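Local coordinates for protein 5'-tyrosyl-DNA phosphodiesterase (Caenorhabditis elegans, PDB 4FVA) that belongs to the endonuclease/exonuclease/phosphatase family, adopts a DNase I-like fold built largely of two beta sheets, and carries a bound magnesium ion, at residues 70-73 and 74-77; 100-103 and 104-108; 144-147 and 148-151; 241-245 and 246-250. All coordinates share one frame; numbering follows the deposited sequence.

Interaction 1: residues 70-73 and 74-77; sequences IYYS and NKGC
Tyr-72 and Lys-75 make a local surface contact at the point where strand 68-72, outermost in its sheet, gives way to the turn that leads back to strand 80-86. Their side chains lie side by side and point the same way. Lys-75 CD comes against the ring at Tyr-72 CD2 (3.6 Å), meeting it obliquely, while Ile-70 CG2 sits over one face of the same ring. The lysine leaves the backbone with CG anti to N (chi1 -163°) and runs extended until a bend at chi4 (-59°) leaves NZ high over the ring. There NZ is 6.0 Å from the Tyr-72 centroid and 26° off the normal, at most a weak cation-pi attraction, and its ion pair with Asp-55 is also long and weak. The phenol OH is held by a hydrogen bond with Asp-62. Along the backbone, one water links the two residues, donating to Tyr-72 O (3.1 Å) and accepting from Lys-75 N (2.9 Å). Residues 74-77 then form a type II beta turn closed by Cys-77 N to Asn-74 O (3.1 Å), with Gly-76 at its third position in a positive-phi conformation. The lysine thus contributes chiefly its methylene chain, and the bend is probably held mainly by the turn bond, the water bridge and Ser-73, whose OG bonds Thr-81 N.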
loop_
_atom_site.group_PDB
_atom_site.type_symbol
_atom_site.label_atom_id
_atom_site.label_comp_id
_atom_site.label_asym_id
_atom_site.label_seq_id
_atom_site.Cartn_x
_atom_site.Cartn_y
_atom_site.Cartn_z
ATOM N N ILE A 70 12.512 6.768 -5.025
ATOM C CA ILE A 70 11.074 7.027 -5.122
ATOM C C ILE A 70 10.596 6.869 -6.567
ATOM O O ILE A 70 11.126 7.512 -7.486
ATOM C CB ILE A 70 10.720 8.450 -4.648
ATOM C CG1 ILE A 70 11.280 8.719 -3.251
ATOM C CG2 ILE A 70 9.201 8.684 -4.694
ATOM C CD1 ILE A 70 10.983 10.109 -2.767
ATOM N N TYR A 71 9.576 6.031 -6.761
ATOM C CA TYR A 71 8.975 5.825 -8.073
ATOM C C TYR A 71 7.504 6.210 -8.020
ATOM O O TYR A 71 6.738 5.634 -7.252
ATOM C CB TYR A 71 9.176 4.374 -8.572
ATOM C CG TYR A 71 10.647 4.059 -8.757
ATOM C CD1 TYR A 71 11.267 4.326 -9.969
ATOM C CD2 TYR A 71 11.417 3.573 -7.716
ATOM C CE1 TYR A 71 12.616 4.100 -10.150
ATOM C CE2 TYR A 71 12.768 3.333 -7.882
ATOM C CZ TYR A 71 13.354 3.609 -9.115
ATOM O OH TYR A 71 14.682 3.385 -9.314
ATOM N N TYR A 72 7.138 7.217 -8.814
ATOM C CA TYR A 72 5.760 7.696 -8.899
ATOM C C TYR A 72 5.058 7.046 -10.076
ATOM O O TYR A 72 5.641 6.923 -11.147
ATOM C CB TYR A 72 5.714 9.229 -9.031
ATOM C CG TYR A 72 6.263 9.977 -7.826
ATOM C CD1 TYR A 72 5.581 9.962 -6.609
ATOM C CD2 TYR A 72 7.436 10.716 -7.907
ATOM C CE1 TYR A 72 6.061 10.632 -5.512
ATOM C CE2 TYR A 72 7.933 11.388 -6.805
ATOM C CZ TYR A 72 7.235 11.344 -5.612
ATOM O OH TYR A 72 7.713 12.014 -4.506
ATOM N N SER A 73 3.804 6.650 -9.892
ATOM C CA SER A 73 3.093 5.946 -10.948
ATOM C C SER A 73 2.794 6.864 -12.126
ATOM O O SER A 73 2.884 6.454 -13.284
ATOM C CB SER A 73 1.775 5.363 -10.433
ATOM O OG SER A 73 0.846 6.398 -10.086
ATOM N N ASN A 74 2.457 8.116 -11.830
ATOM C CA ASN A 74 1.873 8.991 -12.846
ATOM C C ASN A 74 1.901 10.443 -12.389
ATOM O O ASN A 74 0.861 11.110 -12.355
ATOM C CB ASN A 74 0.417 8.562 -13.087
ATOM C CG ASN A 74 -0.155 9.097 -14.387
ATOM O OD1 ASN A 74 0.581 9.542 -15.267
ATOM N ND2 ASN A 74 -1.481 9.066 -14.507
ATOM N N LYS A 75 3.091 10.928 -12.048
ATOM C CA LYS A 75 3.242 12.260 -11.480
ATOM C C LYS A 75 2.667 13.309 -12.428
ATOM O O LYS A 75 2.797 13.185 -13.653
ATOM C CB LYS A 75 4.714 12.546 -11.155
ATOM C CG LYS A 75 4.917 13.721 -10.210
ATOM C CD LYS A 75 6.317 13.737 -9.605
ATOM C CE LYS A 75 6.432 14.791 -8.504
ATOM N NZ LYS A 75 6.131 16.169 -9.009
ATOM N N GLY A 76 2.014 14.328 -11.868
ATOM C CA GLY A 76 1.370 15.352 -12.678
ATOM C C GLY A 76 -0.114 15.102 -12.940
ATOM O O GLY A 76 -0.848 16.016 -13.316
ATOM N N CYS A 77 -0.556 13.858 -12.767
ATOM C CA CYS A 77 -1.984 13.537 -12.818
ATOM C C CYS A 77 -2.657 14.087 -11.558
ATOM O O CYS A 77 -1.963 14.489 -10.615
ATOM C CB CYS A 77 -2.160 12.019 -12.931
ATOM S SG CYS A 77 -3.864 11.365 -12.951
HETATM O O HOH W 1 5.404 9.455 -12.854
#

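Interaction 2: residues 100-103 and 104-108. With EDO (1,2-ethanediol), chain E.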
loop_
_atom_site.group_PDB
_atom_site.type_symbol
_atom_site.label_atom_id
_atom_site.label_comp_id
_atom_site.label_asym_id
_atom_site.label_seq_id
_atom_site.Cartn_x
_atom_site.Cartn_y
_atom_site.Cartn_z
ATOM N N GLN A 100 -7.912 -0.475 -17.817
ATOM C CA GLN A 100 -8.701 -0.069 -18.976
ATOM C C GLN A 100 -10.118 0.350 -18.573
ATOM O O GLN A 100 -10.681 1.287 -19.140
ATOM C CB GLN A 100 -8.696 -1.216 -19.995
ATOM C CG GLN A 100 -7.290 -1.411 -20.615
ATOM C CD GLN A 100 -7.193 -2.546 -21.635
ATOM O OE1 GLN A 100 -8.073 -3.405 -21.726
ATOM N NE2 GLN A 100 -6.088 -2.578 -22.371
ATOM N N ASN A 101 -10.674 -0.326 -17.571
ATOM C CA ASN A 101 -12.041 -0.075 -17.122
ATOM C C ASN A 101 -12.161 1.025 -16.065
ATOM O O ASN A 101 -13.231 1.214 -15.484
ATOM C CB ASN A 101 -12.643 -1.358 -16.550
ATOM C CG ASN A 101 -12.102 -1.682 -15.162
ATOM O OD1 ASN A 101 -11.144 -1.054 -14.693
ATOM N ND2 ASN A 101 -12.691 -2.677 -14.511
ATOM N N SER A 102 -11.074 1.733 -15.779
ATOM C CA SER A 102 -11.128 2.743 -14.721
ATOM C C SER A 102 -11.523 4.139 -15.209
ATOM O O SER A 102 -11.025 4.631 -16.226
ATOM C CB SER A 102 -9.804 2.845 -13.969
ATOM O OG SER A 102 -9.943 3.787 -12.919
ATOM N N GLY A 103 -12.408 4.782 -14.460
ATOM C CA GLY A 103 -12.708 6.179 -14.713
ATOM C C GLY A 103 -11.937 7.090 -13.764
ATOM O O GLY A 103 -12.157 8.304 -13.746
ATOM N N MET A 104 -11.010 6.511 -13.002
ATOM C CA MET A 104 -10.316 7.241 -11.940
ATOM C C MET A 104 -8.774 7.203 -12.053
ATOM O O MET A 104 -8.053 7.361 -11.054
ATOM C CB MET A 104 -10.790 6.712 -10.579
ATOM C CG MET A 104 -12.288 6.864 -10.353
ATOM S SD MET A 104 -12.833 6.167 -8.774
ATOM C CE MET A 104 -14.611 6.094 -9.036
ATOM N N TYR A 105 -8.290 7.004 -13.279
ATOM C CA TYR A 105 -6.858 6.973 -13.609
ATOM C C TYR A 105 -6.103 5.932 -12.786
ATOM O O TYR A 105 -4.916 6.124 -12.486
ATOM C CB TYR A 105 -6.177 8.332 -13.383
ATOM C CG TYR A 105 -6.998 9.536 -13.771
ATOM C CD1 TYR A 105 -7.363 9.773 -15.092
ATOM C CD2 TYR A 105 -7.384 10.460 -12.805
ATOM C CE1 TYR A 105 -8.115 10.890 -15.435
ATOM C CE2 TYR A 105 -8.136 11.576 -13.133
ATOM C CZ TYR A 105 -8.495 11.789 -14.447
ATOM O OH TYR A 105 -9.240 12.906 -14.767
ATOM N N ARG A 106 -6.781 4.852 -12.404
ATOM C CA ARG A 106 -6.167 3.866 -11.524
ATOM C C ARG A 106 -5.256 2.934 -12.301
ATOM O O ARG A 106 -5.514 2.621 -13.477
ATOM C CB ARG A 106 -7.236 3.095 -10.742
ATOM C CG ARG A 106 -8.179 4.002 -9.943
ATOM C CD ARG A 106 -7.424 4.942 -8.978
ATOM N NE ARG A 106 -8.336 5.918 -8.370
ATOM C CZ ARG A 106 -9.134 5.642 -7.344
ATOM N NH1 ARG A 106 -9.111 4.425 -6.812
ATOM N NH2 ARG A 106 -9.949 6.574 -6.845
ATOM N N THR A 107 -4.204 2.464 -11.624
ATOM C CA THR A 107 -3.121 1.756 -12.273
ATOM C C THR A 107 -2.628 0.616 -11.397
ATOM O O THR A 107 -2.836 0.605 -10.176
ATOM C CB THR A 107 -1.917 2.705 -12.502
ATOM O OG1 THR A 107 -1.521 3.267 -11.234
ATOM C CG2 THR A 107 -2.286 3.854 -13.462
ATOM N N LEU A 108 -1.938 -0.329 -12.018
ATOM C CA LEU A 108 -1.170 -1.307 -11.256
ATOM C C LEU A 108 0.271 -0.909 -11.467
ATOM O O LEU A 108 0.794 -0.997 -12.584
ATOM C CB LEU A 108 -1.426 -2.723 -11.766
ATOM C CG LEU A 108 -0.679 -3.858 -11.068
ATOM C CD1 LEU A 108 -0.960 -3.810 -9.583
ATOM C CD2 LEU A 108 -1.141 -5.196 -11.646
HETATM C C1 EDO E . -9.150 -3.907 -16.290
HETATM O O1 EDO E . -9.606 -5.235 -15.975
HETATM C C2 EDO E . -7.740 -3.997 -16.888
HETATM O O2 EDO E . -7.391 -2.786 -17.573
HETATM O O HOH W 2 -9.520 6.774 -15.856
#
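Ser-102 and Arg-106 touch within the turn between strands 90-98 and 107-115, where the serine hydroxyl draws in the backbone that follows it. Along Arg-106, CB lies 3.5 Å from Ser-102 OG, and CG comes equally near the same oxygen. A bend at chi2 (-55°) swings the chain round, and NE reaches back to Met-104 O (3.1 Å) in a weak hydrogen bond. The guanidinium ends among residues outside the turn: NH1 bonds His-126 O, while NH2 is shared between the hydroxyls of Tyr-79 and Ser-129. Three groups therefore hold the head in addition to the weak bond at NE, and the side chain is buried, about 4 Å from a bound malonate and about 8 Å from the magnesium ion.

Ser-102 OG itself accepts a nearly straight bond from Met-104 N (2.9 Å, 160°), the defining link of an ST turn, and a weak second one from Arg-106 N (3.4 Å). The hydroxyl is also hydrogen-bonded to Glu-128 OE1, while OE2 of the same carboxylate takes Gly-103 N. A water also bridges the backbone here, donating to Ser-102 O (2.6 Å) and accepting from Tyr-105 N (2.9 Å).

Asn-101 fastens the start of the turn to helix 134-154 through Gln-136 and Gln-140. At the other end, Arg-106 pairs by backbone with Phe-99, and Leu-108 pairs with Ile-97 while its side chain packs between helix 134-154 and strand 118-126.

Interaction 3: residues 144-147 and 148-151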
loop_
_atom_site.group_PDB
_atom_site.type_symbol
_atom_site.label_atom_id
_atom_site.label_comp_id
_atom_site.label_asym_id
_atom_site.label_seq_id
_atom_site.Cartn_x
_atom_site.Cartn_y
_atom_site.Cartn_z
ATOM N N CYS A 144 -5.386 -8.140 -11.100
ATOM C CA CYS A 144 -4.154 -8.068 -10.321
ATOM C C CYS A 144 -3.698 -9.458 -9.891
ATOM O O CYS A 144 -2.517 -9.784 -9.969
ATOM C CB CYS A 144 -4.323 -7.155 -9.102
ATOM S SG CYS A 144 -4.491 -5.408 -9.534
ATOM N N MET A 145 -4.639 -10.283 -9.447
ATOM C CA MET A 145 -4.282 -11.632 -9.000
ATOM C C MET A 145 -3.743 -12.493 -10.153
ATOM O O MET A 145 -2.807 -13.277 -9.978
ATOM C CB MET A 145 -5.461 -12.300 -8.277
ATOM C CG MET A 145 -5.646 -11.844 -6.808
ATOM S SD MET A 145 -4.127 -12.023 -5.825
ATOM C CE MET A 145 -4.618 -11.341 -4.241
ATOM N N ASP A 146 -4.305 -12.321 -11.341
ATOM C CA ASP A 146 -3.798 -13.029 -12.503
ATOM C C ASP A 146 -2.361 -12.633 -12.785
ATOM O O ASP A 146 -1.523 -13.471 -13.131
ATOM C CB ASP A 146 -4.675 -12.764 -13.727
ATOM C CG ASP A 146 -6.036 -13.448 -13.635
ATOM O OD1 ASP A 146 -6.178 -14.405 -12.851
ATOM O OD2 ASP A 146 -6.960 -13.037 -14.367
ATOM N N LYS A 147 -2.079 -11.344 -12.637
ATOM C CA LYS A 147 -0.742 -10.834 -12.852
ATOM C C LYS A 147 0.230 -11.408 -11.828
ATOM O O LYS A 147 1.347 -11.810 -12.175
ATOM C CB LYS A 147 -0.757 -9.304 -12.805
ATOM C CG LYS A 147 0.587 -8.643 -13.089
ATOM C CD LYS A 147 1.133 -9.055 -14.448
ATOM C CE LYS A 147 2.336 -8.209 -14.848
ATOM N NZ LYS A 147 3.436 -8.241 -13.836
ATOM N N VAL A 148 -0.195 -11.441 -10.568
ATOM C CA VAL A 148 0.582 -12.071 -9.498
ATOM C C VAL A 148 0.822 -13.552 -9.776
ATOM O O VAL A 148 1.940 -14.039 -9.637
ATOM C CB VAL A 148 -0.107 -11.889 -8.115
ATOM C CG1 VAL A 148 0.512 -12.800 -7.046
ATOM C CG2 VAL A 148 -0.030 -10.427 -7.673
ATOM N N ARG A 149 -0.230 -14.261 -10.187
ATOM C CA ARG A 149 -0.109 -15.685 -10.499
ATOM C C ARG A 149 0.969 -15.881 -11.569
ATOM O O ARG A 149 1.837 -16.739 -11.436
ATOM C CB ARG A 149 -1.459 -16.240 -10.981
ATOM C CG ARG A 149 -1.623 -17.756 -10.896
ATOM C CD ARG A 149 -3.062 -18.170 -11.236
ATOM N NE ARG A 149 -4.051 -17.456 -10.429
ATOM C CZ ARG A 149 -4.852 -16.505 -10.913
ATOM N NH1 ARG A 149 -5.722 -15.880 -10.123
ATOM N NH2 ARG A 149 -4.788 -16.178 -12.200
ATOM N N GLU A 150 0.906 -15.087 -12.639
ATOM C CA GLU A 150 1.913 -15.141 -13.706
ATOM C C GLU A 150 3.339 -14.827 -13.217
ATOM O O GLU A 150 4.282 -15.551 -13.532
ATOM C CB GLU A 150 1.530 -14.189 -14.839
ATOM C CG GLU A 150 2.497 -14.194 -16.002
ATOM C CD GLU A 150 2.033 -13.308 -17.140
ATOM O OE1 GLU A 150 1.539 -12.192 -16.866
ATOM O OE2 GLU A 150 2.156 -13.733 -18.310
ATOM N N ILE A 151 3.500 -13.752 -12.446
ATOM C CA ILE A 151 4.825 -13.376 -11.948
ATOM C C ILE A 151 5.421 -14.523 -11.144
ATOM O O ILE A 151 6.600 -14.849 -11.287
ATOM C CB ILE A 151 4.759 -12.078 -11.103
ATOM C CG1 ILE A 151 4.589 -10.871 -12.033
ATOM C CG2 ILE A 151 6.036 -11.881 -10.244
ATOM C CD1 ILE A 151 4.332 -9.555 -11.308
#
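With Asp-146 CG anti to the carbonyl carbon (chi1 -71°) and the Arg-149 chain bending at chi3 (-53°), carboxylate and guanidinium come side by side on helix 134-154 as an i to i+3 salt bridge. This helix is the crossover of the beta-alpha-beta unit formed with strands 118-126 and 159-163. Asp-146 OD1 lies near the guanidinium plane, at its edge. Its modelled distance to Arg-149 NH2, 2.3 Å, is too short to trust in detail, and the bond from NH1 is weak (3.1 Å). The two planar groups are turned 66° apart, and Met-145 O sits over the centre of one guanidinium face. Asp-146 OD2 has a second salt bridge, to Arg-175, which probably helps to orient the carboxylate and leaves the aspartate shared by two arginines.

Beneath this outer pair runs the regular helical bonding, for example Arg-149 N to Met-145 O at 2.8 Å. On the inner side of the helix Val-148 packs against Phe-162 and Leu-123, and Ile-151 against Val-160 and Phe-121. Val-148 CG2 also rests 3.4 Å from Cys-144 O, the carbonyl that accepts the valine's own N-H.

Interaction 4: residues 241-245 and 246-250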
loop_
_atom_site.group_PDB
_atom_site.type_symbol
_atom_site.label_atom_id
_atom_site.label_comp_id
_atom_site.label_asym_id
_atom_site.label_seq_id
_atom_site.Cartn_x
_atom_site.Cartn_y
_atom_site.Cartn_z
ATOM N N LEU A 241 -4.824 19.200 14.843
ATOM C CA LEU A 241 -5.877 18.339 15.391
ATOM C C LEU A 241 -6.543 17.400 14.381
ATOM O O LEU A 241 -7.682 16.985 14.575
ATOM C CB LEU A 241 -6.947 19.183 16.102
ATOM C CG LEU A 241 -6.419 20.053 17.242
ATOM C CD1 LEU A 241 -7.581 20.795 17.951
ATOM C CD2 LEU A 241 -5.673 19.165 18.234
ATOM N N CYS A 242 -5.855 17.074 13.297
ATOM C CA CYS A 242 -6.374 16.040 12.405
ATOM C C CYS A 242 -5.387 14.872 12.318
ATOM O O CYS A 242 -4.223 14.978 12.757
ATOM C CB CYS A 242 -6.672 16.619 11.030
ATOM S SG CYS A 242 -5.186 17.196 10.196
ATOM N N PHE A 243 -5.850 13.747 11.780
ATOM C CA PHE A 243 -4.966 12.626 11.532
ATOM C C PHE A 243 -4.212 12.879 10.233
ATOM O O PHE A 243 -4.659 13.676 9.405
ATOM C CB PHE A 243 -5.763 11.332 11.468
ATOM C CG PHE A 243 -6.484 11.006 12.754
ATOM C CD1 PHE A 243 -5.829 10.331 13.778
ATOM C CD2 PHE A 243 -7.814 11.377 12.940
ATOM C CE1 PHE A 243 -6.480 10.022 14.963
ATOM C CE2 PHE A 243 -8.478 11.079 14.136
ATOM C CZ PHE A 243 -7.817 10.406 15.144
ATOM N N PRO A 244 -3.048 12.231 10.055
ATOM C CA PRO A 244 -2.318 12.426 8.795
ATOM C C PRO A 244 -3.192 12.085 7.597
ATOM O O PRO A 244 -3.137 12.747 6.566
ATOM C CB PRO A 244 -1.157 11.422 8.908
ATOM C CG PRO A 244 -0.917 11.295 10.398
ATOM C CD PRO A 244 -2.318 11.357 10.996
ATOM N N SER A 245 -4.017 11.063 7.760
ATOM C CA SER A 245 -4.891 10.590 6.692
ATOM C C SER A 245 -6.179 10.053 7.285
ATOM O O SER A 245 -6.224 9.747 8.468
ATOM C CB SER A 245 -4.185 9.482 5.898
ATOM O OG SER A 245 -5.060 8.895 4.948
ATOM N N ASP A 246 -7.214 9.906 6.465
ATOM C CA ASP A 246 -8.432 9.241 6.919
ATOM C C ASP A 246 -8.250 7.722 6.953
ATOM O O ASP A 246 -9.141 7.004 7.426
ATOM C CB ASP A 246 -9.656 9.640 6.080
ATOM C CG ASP A 246 -9.542 9.205 4.636
ATOM O OD1 ASP A 246 -8.421 9.231 4.073
ATOM O OD2 ASP A 246 -10.582 8.827 4.056
ATOM N N HIS A 247 -7.120 7.242 6.418
ATOM C CA HIS A 247 -6.709 5.826 6.539
ATOM C C HIS A 247 -5.570 5.640 7.559
ATOM O O HIS A 247 -4.690 6.491 7.670
ATOM C CB HIS A 247 -6.192 5.263 5.202
ATOM C CG HIS A 247 -7.240 5.107 4.143
ATOM N ND1 HIS A 247 -7.641 3.875 3.671
ATOM C CD2 HIS A 247 -7.937 6.027 3.430
ATOM C CE1 HIS A 247 -8.560 4.039 2.735
ATOM N NE2 HIS A 247 -8.757 5.336 2.569
ATOM N N TRP A 248 -5.571 4.511 8.268
ATOM C CA TRP A 248 -4.392 4.100 9.015
ATOM C C TRP A 248 -3.413 3.489 8.018
ATOM O O TRP A 248 -3.827 2.964 6.984
ATOM C CB TRP A 248 -4.729 3.049 10.074
ATOM C CG TRP A 248 -5.854 3.402 11.015
ATOM C CD1 TRP A 248 -6.814 2.554 11.507
ATOM C CD2 TRP A 248 -6.133 4.690 11.582
ATOM N NE1 TRP A 248 -7.661 3.235 12.351
ATOM C CE2 TRP A 248 -7.266 4.545 12.414
ATOM C CE3 TRP A 248 -5.528 5.945 11.475
ATOM C CZ2 TRP A 248 -7.816 5.619 13.122
ATOM C CZ3 TRP A 248 -6.077 7.016 12.185
ATOM C CH2 TRP A 248 -7.205 6.843 12.992
ATOM N N ALA A 249 -2.123 3.537 8.318
ATOM C CA ALA A 249 -1.163 2.830 7.478
ATOM C C ALA A 249 -1.096 1.371 7.925
ATOM O O ALA A 249 -1.308 1.076 9.098
ATOM C CB ALA A 249 0.220 3.484 7.570
ATOM N N ILE A 250 -0.834 0.460 6.998
ATOM C CA ILE A 250 -0.541 -0.907 7.386
ATOM C C ILE A 250 0.961 -1.128 7.279
ATOM O O ILE A 250 1.627 -0.536 6.429
ATOM C CB ILE A 250 -1.342 -1.977 6.595
ATOM C CG1 ILE A 250 -1.047 -1.923 5.099
ATOM C CG2 ILE A 250 -2.851 -1.818 6.848
ATOM C CD1 ILE A 250 -1.791 -3.010 4.322
HETATM O O HOH W 3 -3.605 8.583 9.577
#
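Ser-245 OG is gripped from two directions: His-247 N donates to it in an almost straight bond (3.0 Å, 170°), and it is also hydrogen-bonded to Asn-20 O. The first bond closes an ST turn at the entry to strand 249-255. The second ties the turn to the end of strand 13-20, the neighbour of strand 249-255 in the sheet. With OG anti to the backbone N (chi1 173°), the hydroxyl reaches across the bend to His-247. A water lies in the same bend, accepting from Ser-245 N (3.1 Å) and placed 3.0 Å from His-247 O, a carbonyl that also takes the indole N-H of Trp-19.

Two residues before Ser-245 and three after it, Phe-243 and Trp-248 meet as a T-shaped pair. The benzo edge of the tryptophan points at one face of the phenylalanine, with Trp-248 CZ3 3.7 Å from Phe-243 CD1, and the ring planes stand 73° apart.

Ser-245, Asp-246 and His-247 form the Ser-Asp-His run that is a familiar signature of this family. The Asp-246 side chain is about 4 Å from the magnesium ion, which Asp-22 and Glu-52 help to bind, and its OD2 is held by Trp-197. His-247, about 4 Å from a bound malonate, is hydrogen-bonded to Asp-216 through ND1. The serine bonds and the aromatic pair probably steady the backbone, and Trp-197 and Asp-216 probably help to orient Asp-246 and His-247 beside the metal site.

How the interactions relate
Interactions 1 and 2 lie at the surface, interaction 3 is partly buried, and interaction 4 is buried beside the magnesium ion. Interactions 1 and 4 reach the same sheet, at its outermost strand 68-72 and at strand 249-255. Interaction 2 belongs to the other sheet and touches two contacts: Cys-77 packs on Tyr-105, and Leu-108 on Cys-144 of the helix in interaction 3. Serine hydroxyls close ST turns in both 2 and 4, but one adds a glutamate and the other a backbone carbonyl. Interaction 3 has a direct salt bridge, though its shortest distance is doubtful; the lysine's ion pair in interaction 1 is long and weak. An edge-to-face aromatic pair spans interaction 4.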